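Local structure of glycosyl hydrolase family 26 (Bacteroides ovatus, 4ZXO) at residues T271-W282 and S308-P316. The protein is a family 26 glycoside hydrolase, a beta-mannanase that probably cleaves the beta-mannan backbone of galactomannan. Numbering follows the deposited sequence.
Sequences TGLEGIPDSLWW and STHYYAPYP
A type II beta turn, Leu273 to Ile276, brings the loop after strand 266-271 against Tyr311 and Tyr312 of the loop after strand 295-300. At its third position Gly275 sends its N-H to Tyr311 O (2.8 Å), almost in line with that carbonyl, and lays CA over one face of the Tyr311 ring, 3.7 Å from the centroid, as a CH-pi contact. The opposite face of this ring is covered by Tyr315, and Tyr311 OH bonds to Gln318, which also holds Ile276 O. Replacing Tyr311 by an alanine would probably leave the turn glycine without its aromatic platform and Gln318 without one of its partners. In the TIM barrel of this family the two strands are parallel neighbours, and the contact joins the loops at their C-terminal ends. Glu274 CB lies against Tyr312 CE1 at 3.6 Å; beyond it, CG anti to the backbone N (chi1 -174°) and an extended chain carry the carboxylate to His310. There Glu274 OE2 takes the N-H of His310 ND1 (2.7 Å) on the anti side, tilted out of the carboxylate plane; the bond lies near the ring plane, while the carboxylate and imidazole planes are 82° apart. The Tyr312 ring also packs by CD1 on Gly272 CA (3.7 Å), where a side chain would clash. One water links the loops, accepting from Leu273 N and donating to Tyr312 O. That carbonyl lies at the edge of the Trp282 ring, whose CZ2 meets Pro314 CD at 3.6 Å, while Ile276 CD1 touches the edge of Tyr311 at CE1 (3.7 Å).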
ATOM      1  N   THR A 271       8.512   2.003  -1.472  1.00  7.13           N
ATOM      2  CA  THR A 271       9.869   2.258  -1.843  1.00  7.80           C
ATOM      3  C   THR A 271      10.562   2.941  -0.669  1.00  8.38           C
ATOM      4  O   THR A 271       9.974   3.136   0.424  1.00  9.06           O
ATOM      5  CB  THR A 271       9.967   3.139  -3.122  1.00  7.64           C
ATOM      6  OG1 THR A 271      11.317   3.101  -3.643  1.00  8.65           O
ATOM      7  CG2 THR A 271       9.548   4.532  -2.863  1.00  8.91           C
ATOM      8  N   GLY A 272      11.832   3.245  -0.868  1.00  9.37           N
ATOM      9  CA  GLY A 272      12.609   3.944   0.149  1.00 11.14           C
ATOM     10  C   GLY A 272      14.052   3.562   0.134  1.00 11.45           C
ATOM     11  O   GLY A 272      14.468   2.603  -0.536  1.00 11.75           O
ATOM     12  N   LEU A 273      14.837   4.352   0.873  1.00 11.82           N
ATOM     13  CA  LEU A 273      16.257   4.081   1.134  1.00 13.01           C
ATOM     14  C   LEU A 273      16.415   4.047   2.632  1.00 13.55           C
ATOM     15  O   LEU A 273      16.245   5.099   3.284  1.00 13.72           O
ATOM     16  CB  LEU A 273      17.141   5.172   0.536  1.00 13.05           C
ATOM     17  CG  LEU A 273      18.613   5.139   0.972  1.00 13.19           C
ATOM     18  CD1 LEU A 273      19.213   3.868   0.423  1.00 15.04           C
ATOM     19  CD2 LEU A 273      19.349   6.363   0.410  1.00 14.35           C
ATOM     20  N   GLU A 274      16.673   2.857   3.188  1.00 13.43           N
ATOM     21  CA  GLU A 274      16.678   2.743   4.641  1.00 14.08           C
ATOM     22  C   GLU A 274      17.683   3.731   5.309  1.00 14.29           C
ATOM     23  O   GLU A 274      18.891   3.750   4.959  1.00 14.87           O
ATOM     24  CB  GLU A 274      16.976   1.289   5.038  1.00 16.13           C
ATOM     25  CG  GLU A 274      16.843   1.101   6.506  1.00 18.03           C
ATOM     26  CD  GLU A 274      17.239  -0.273   6.968  1.00 21.33           C
ATOM     27  OE1 GLU A 274      18.151  -0.889   6.354  1.00 24.49           O
ATOM     28  OE2 GLU A 274      16.633  -0.760   7.942  1.00 22.46           O
ATOM     29  N   GLY A 275      17.199   4.535   6.273  1.00 13.84           N
ATOM     30  CA  GLY A 275      18.071   5.475   6.961  1.00 15.54           C
ATOM     31  C   GLY A 275      18.463   6.681   6.141  1.00 16.79           C
ATOM     32  O   GLY A 275      19.309   7.465   6.595  1.00 17.77           O
ATOM     33  N   ILE A 276      17.849   6.818   4.950  1.00 15.50           N
ATOM     34  CA  ILE A 276      18.197   7.813   3.922  1.00 16.23           C
ATOM     35  C   ILE A 276      19.528   8.521   4.148  1.00 17.16           C
ATOM     36  O   ILE A 276      19.561   9.740   4.426  1.00 17.15           O
ATOM     37  CB  ILE A 276      17.084   8.928   3.773  1.00 15.75           C
ATOM     38  CG1 ILE A 276      15.684   8.345   3.956  1.00 16.64           C
ATOM     39  CG2 ILE A 276      17.169   9.503   2.377  1.00 15.73           C
ATOM     40  CD1 ILE A 276      14.910   8.960   5.117  1.00 17.61           C
ATOM     41  N   PRO A 277      20.642   7.782   4.010  1.00 17.42           N
ATOM     42  CA  PRO A 277      21.948   8.368   4.351  1.00 18.53           C
ATOM     43  C   PRO A 277      22.407   9.367   3.292  1.00 19.65           C
ATOM     44  O   PRO A 277      23.388  10.079   3.517  1.00 22.47           O
ATOM     45  CB  PRO A 277      22.890   7.181   4.353  1.00 18.91           C
ATOM     46  CG  PRO A 277      22.085   5.953   4.157  1.00 19.93           C
ATOM     47  CD  PRO A 277      20.716   6.330   3.755  1.00 17.73           C
ATOM     48  N   ASP A 278      21.748   9.344   2.127  1.00 17.68           N
ATOM     49  CA  ASP A 278      22.046  10.235   1.017  1.00 16.49           C
ATOM     50  C   ASP A 278      21.266  11.495   1.234  1.00 16.53           C
ATOM     51  O   ASP A 278      20.028  11.457   1.171  1.00 16.13           O
ATOM     52  CB  ASP A 278      21.623   9.558  -0.287  1.00 16.13           C
ATOM     53  CG  ASP A 278      21.788  10.426  -1.524  1.00 17.96           C
ATOM     54  OD1 ASP A 278      22.165  11.604  -1.429  1.00 19.33           O
ATOM     55  OD2 ASP A 278      21.528   9.888  -2.637  1.00 19.43           O
ATOM     56  N   SER A 279      21.984  12.589   1.496  1.00 17.38           N
ATOM     57  CA  SER A 279      21.321  13.819   1.901  1.00 18.47           C
ATOM     58  C   SER A 279      20.488  14.434   0.747  1.00 17.63           C
ATOM     59  O   SER A 279      19.629  15.337   0.990  1.00 19.07           O
ATOM     60  CB  SER A 279      22.350  14.799   2.411  1.00 20.53           C
ATOM     61  OG  SER A 279      23.169  15.268   1.355  1.00 22.62           O
ATOM     62  N   LEU A 280      20.718  13.948  -0.481  1.00 16.46           N
ATOM     63  CA  LEU A 280      20.011  14.450  -1.674  1.00 17.61           C
ATOM     64  C   LEU A 280      19.169  13.366  -2.308  1.00 16.00           C
ATOM     65  O   LEU A 280      18.908  13.414  -3.505  1.00 16.96           O
ATOM     66  CB  LEU A 280      20.996  14.979  -2.716  1.00 20.16           C
ATOM     67  CG  LEU A 280      21.850  16.172  -2.272  1.00 21.87           C
ATOM     68  CD1 LEU A 280      22.817  16.558  -3.354  1.00 23.09           C
ATOM     69  CD2 LEU A 280      20.945  17.344  -1.953  1.00 22.35           C
ATOM     70  N   TRP A 281      18.732  12.392  -1.513  1.00 14.02           N
ATOM     71  CA  TRP A 281      18.039  11.234  -2.123  1.00 13.37           C
ATOM     72  C   TRP A 281      16.757  11.616  -2.824  1.00 12.46           C
ATOM     73  O   TRP A 281      16.464  11.111  -3.911  1.00 12.62           O
ATOM     74  CB  TRP A 281      17.708  10.151  -1.093  1.00 13.07           C
ATOM     75  CG  TRP A 281      17.245   8.873  -1.736  1.00 12.60           C
ATOM     76  CD1 TRP A 281      18.019   7.996  -2.437  1.00 13.12           C
ATOM     77  CD2 TRP A 281      15.931   8.339  -1.734  1.00 12.14           C
ATOM     78  NE1 TRP A 281      17.270   6.958  -2.888  1.00 13.69           N
ATOM     79  CE2 TRP A 281      15.973   7.135  -2.472  1.00 12.27           C
ATOM     80  CE3 TRP A 281      14.703   8.774  -1.209  1.00 12.15           C
ATOM     81  CZ2 TRP A 281      14.840   6.341  -2.692  1.00 12.88           C
ATOM     82  CZ3 TRP A 281      13.543   7.951  -1.415  1.00 12.03           C
ATOM     83  CH2 TRP A 281      13.650   6.739  -2.145  1.00 13.25           C
ATOM     84  N   TRP A 282      15.996  12.513  -2.207  1.00 12.17           N
ATOM     85  CA  TRP A 282      14.636  12.824  -2.687  1.00 10.98           C
ATOM     86  C   TRP A 282      14.643  13.519  -4.049  1.00 12.68           C
ATOM     87  O   TRP A 282      13.934  13.085  -4.970  1.00 12.39           O
ATOM     88  CB  TRP A 282      13.910  13.701  -1.648  1.00 10.84           C
ATOM     89  CG  TRP A 282      13.865  13.026  -0.327  1.00 10.99           C
ATOM     90  CD1 TRP A 282      14.712  13.218   0.732  1.00 11.96           C
ATOM     91  CD2 TRP A 282      13.006  11.949   0.041  1.00 10.51           C
ATOM     92  NE1 TRP A 282      14.417  12.326   1.752  1.00 12.02           N
ATOM     93  CE2 TRP A 282      13.341  11.565   1.368  1.00 11.16           C
ATOM     94  CE3 TRP A 282      11.943  11.315  -0.597  1.00 10.06           C
ATOM     95  CZ2 TRP A 282      12.705  10.521   2.034  1.00 11.15           C
ATOM     96  CZ3 TRP A 282      11.282  10.295   0.076  1.00 10.38           C
ATOM     97  CH2 TRP A 282      11.679   9.906   1.386  1.00 10.90           C
ATOM     98  N   SER A 308      15.500   2.510  15.632  1.00 24.67           N
ATOM     99  CA  SER A 308      15.609   3.875  15.148  1.00 25.33           C
ATOM    100  C   SER A 308      16.497   4.057  13.890  1.00 23.72           C
ATOM    101  O   SER A 308      16.582   5.167  13.343  1.00 24.38           O
ATOM    102  CB  SER A 308      16.100   4.764  16.292  1.00 28.02           C
ATOM    103  OG  SER A 308      17.410   4.427  16.645  1.00 30.13           O
ATOM    104  N   THR A 309      17.182   2.991  13.459  1.00 21.15           N
ATOM    105  CA  THR A 309      17.910   2.970  12.182  1.00 21.45           C
ATOM    106  C   THR A 309      16.988   2.614  10.998  1.00 20.09           C
ATOM    107  O   THR A 309      17.334   2.772   9.810  1.00 20.31           O
ATOM    108  CB  THR A 309      19.053   1.925  12.228  1.00 22.50           C
ATOM    109  OG1 THR A 309      18.483   0.646  12.548  1.00 23.28           O
ATOM    110  CG2 THR A 309      20.050   2.279  13.305  1.00 23.58           C
ATOM    111  N   HIS A 310      15.801   2.119  11.316  1.00 17.92           N
ATOM    112  CA  HIS A 310      14.920   1.576  10.296  1.00 16.65           C
ATOM    113  C   HIS A 310      13.867   2.614   9.973  1.00 16.09           C
ATOM    114  O   HIS A 310      12.771   2.603  10.588  1.00 17.31           O
ATOM    115  CB  HIS A 310      14.271   0.260  10.807  1.00 17.17           C
ATOM    116  CG  HIS A 310      13.482  -0.490   9.776  1.00 18.64           C
ATOM    117  ND1 HIS A 310      14.019  -0.908   8.579  1.00 19.26           N
ATOM    118  CD2 HIS A 310      12.189  -0.914   9.773  1.00 19.69           C
ATOM    119  CE1 HIS A 310      13.117  -1.590   7.894  1.00 19.20           C
ATOM    120  NE2 HIS A 310      11.992  -1.608   8.594  1.00 20.46           N
ATOM    121  N   TYR A 311      14.164   3.525   9.024  1.00 13.64           N
ATOM    122  CA  TYR A 311      13.169   4.557   8.687  1.00 12.16           C
ATOM    123  C   TYR A 311      13.343   4.952   7.246  1.00 12.00           C
ATOM    124  O   TYR A 311      14.459   4.835   6.682  1.00 11.67           O
ATOM    125  CB  TYR A 311      13.304   5.778   9.610  1.00 13.10           C
ATOM    126  CG  TYR A 311      14.646   6.460   9.563  1.00 12.86           C
ATOM    127  CD1 TYR A 311      14.926   7.413   8.592  1.00 13.20           C
ATOM    128  CD2 TYR A 311      15.631   6.155  10.502  1.00 13.52           C
ATOM    129  CE1 TYR A 311      16.140   8.043   8.527  1.00 13.67           C
ATOM    130  CE2 TYR A 311      16.882   6.776  10.475  1.00 14.41           C
ATOM    131  CZ  TYR A 311      17.135   7.738   9.494  1.00 14.54           C
ATOM    132  OH  TYR A 311      18.379   8.382   9.479  1.00 15.85           O
ATOM    133  N   TYR A 312      12.262   5.397   6.633  1.00 12.00           N
ATOM    134  CA  TYR A 312      12.282   5.673   5.205  1.00 11.75           C
ATOM    135  C   TYR A 312      11.764   7.065   4.868  1.00 11.67           C
ATOM    136  O   TYR A 312      11.882   7.479   3.739  1.00 11.93           O
ATOM    137  CB  TYR A 312      11.474   4.594   4.437  1.00 11.05           C
ATOM    138  CG  TYR A 312      12.102   3.209   4.584  1.00 11.06           C
ATOM    139  CD1 TYR A 312      13.002   2.712   3.638  1.00 10.83           C
ATOM    140  CD2 TYR A 312      11.830   2.432   5.706  1.00 11.58           C
ATOM    141  CE1 TYR A 312      13.605   1.473   3.792  1.00 11.77           C
ATOM    142  CE2 TYR A 312      12.424   1.202   5.883  1.00 10.88           C
ATOM    143  CZ  TYR A 312      13.284   0.697   4.903  1.00 10.97           C
ATOM    144  OH  TYR A 312      13.854  -0.541   5.110  1.00 12.76           O
ATOM    145  N   ALA A 313      11.142   7.758   5.821  1.00 11.64           N
ATOM    146  CA  ALA A 313      10.839   9.195   5.667  1.00 11.61           C
ATOM    147  C   ALA A 313      11.784   9.962   6.563  1.00 12.23           C
ATOM    148  O   ALA A 313      12.275   9.401   7.533  1.00 12.35           O
ATOM    149  CB  ALA A 313       9.361   9.484   6.034  1.00 11.89           C
ATOM    150  N   PRO A 314      12.075  11.227   6.234  1.00 13.23           N
ATOM    151  CA  PRO A 314      12.910  11.954   7.163  1.00 13.51           C
ATOM    152  C   PRO A 314      12.178  12.292   8.456  1.00 14.42           C
ATOM    153  O   PRO A 314      10.954  12.072   8.593  1.00 14.29           O
ATOM    154  CB  PRO A 314      13.266  13.231   6.390  1.00 15.92           C
ATOM    155  CG  PRO A 314      12.152  13.449   5.469  1.00 17.27           C
ATOM    156  CD  PRO A 314      11.583  12.082   5.121  1.00 14.55           C
ATOM    157  N   TYR A 315      12.938  12.884   9.371  1.00 14.57           N
ATOM    158  CA  TYR A 315      12.394  13.467  10.588  1.00 14.75           C
ATOM    159  C   TYR A 315      13.260  14.688  10.852  1.00 15.83           C
ATOM    160  O   TYR A 315      14.328  14.812  10.239  1.00 16.66           O
ATOM    161  CB  TYR A 315      12.436  12.476  11.753  1.00 16.75           C
ATOM    162  CG  TYR A 315      13.781  11.845  11.994  1.00 19.26           C
ATOM    163  CD1 TYR A 315      14.732  12.467  12.803  1.00 21.46           C
ATOM    164  CD2 TYR A 315      14.103  10.643  11.416  1.00 20.17           C
ATOM    165  CE1 TYR A 315      15.947  11.886  13.018  1.00 22.74           C
ATOM    166  CE2 TYR A 315      15.318  10.048  11.640  1.00 21.19           C
ATOM    167  CZ  TYR A 315      16.226  10.665  12.433  1.00 23.31           C
ATOM    168  OH  TYR A 315      17.436  10.044  12.655  1.00 25.41           O
ATOM    169  N   PRO A 316      12.852  15.558  11.777  1.00 17.70           N
ATOM    170  CA  PRO A 316      13.664  16.762  11.965  1.00 19.21           C
ATOM    171  C   PRO A 316      15.150  16.513  12.330  1.00 20.58           C
ATOM    172  O   PRO A 316      15.477  15.750  13.259  1.00 20.67           O
ATOM    173  CB  PRO A 316      12.918  17.479  13.116  1.00 19.94           C
ATOM    174  CG  PRO A 316      11.468  17.086  12.875  1.00 20.05           C
ATOM    175  CD  PRO A 316      11.566  15.624  12.511  1.00 18.93           C
TER
HETATM  176  O   HOH W   1      13.475   6.752   1.635  1.00 12.37           O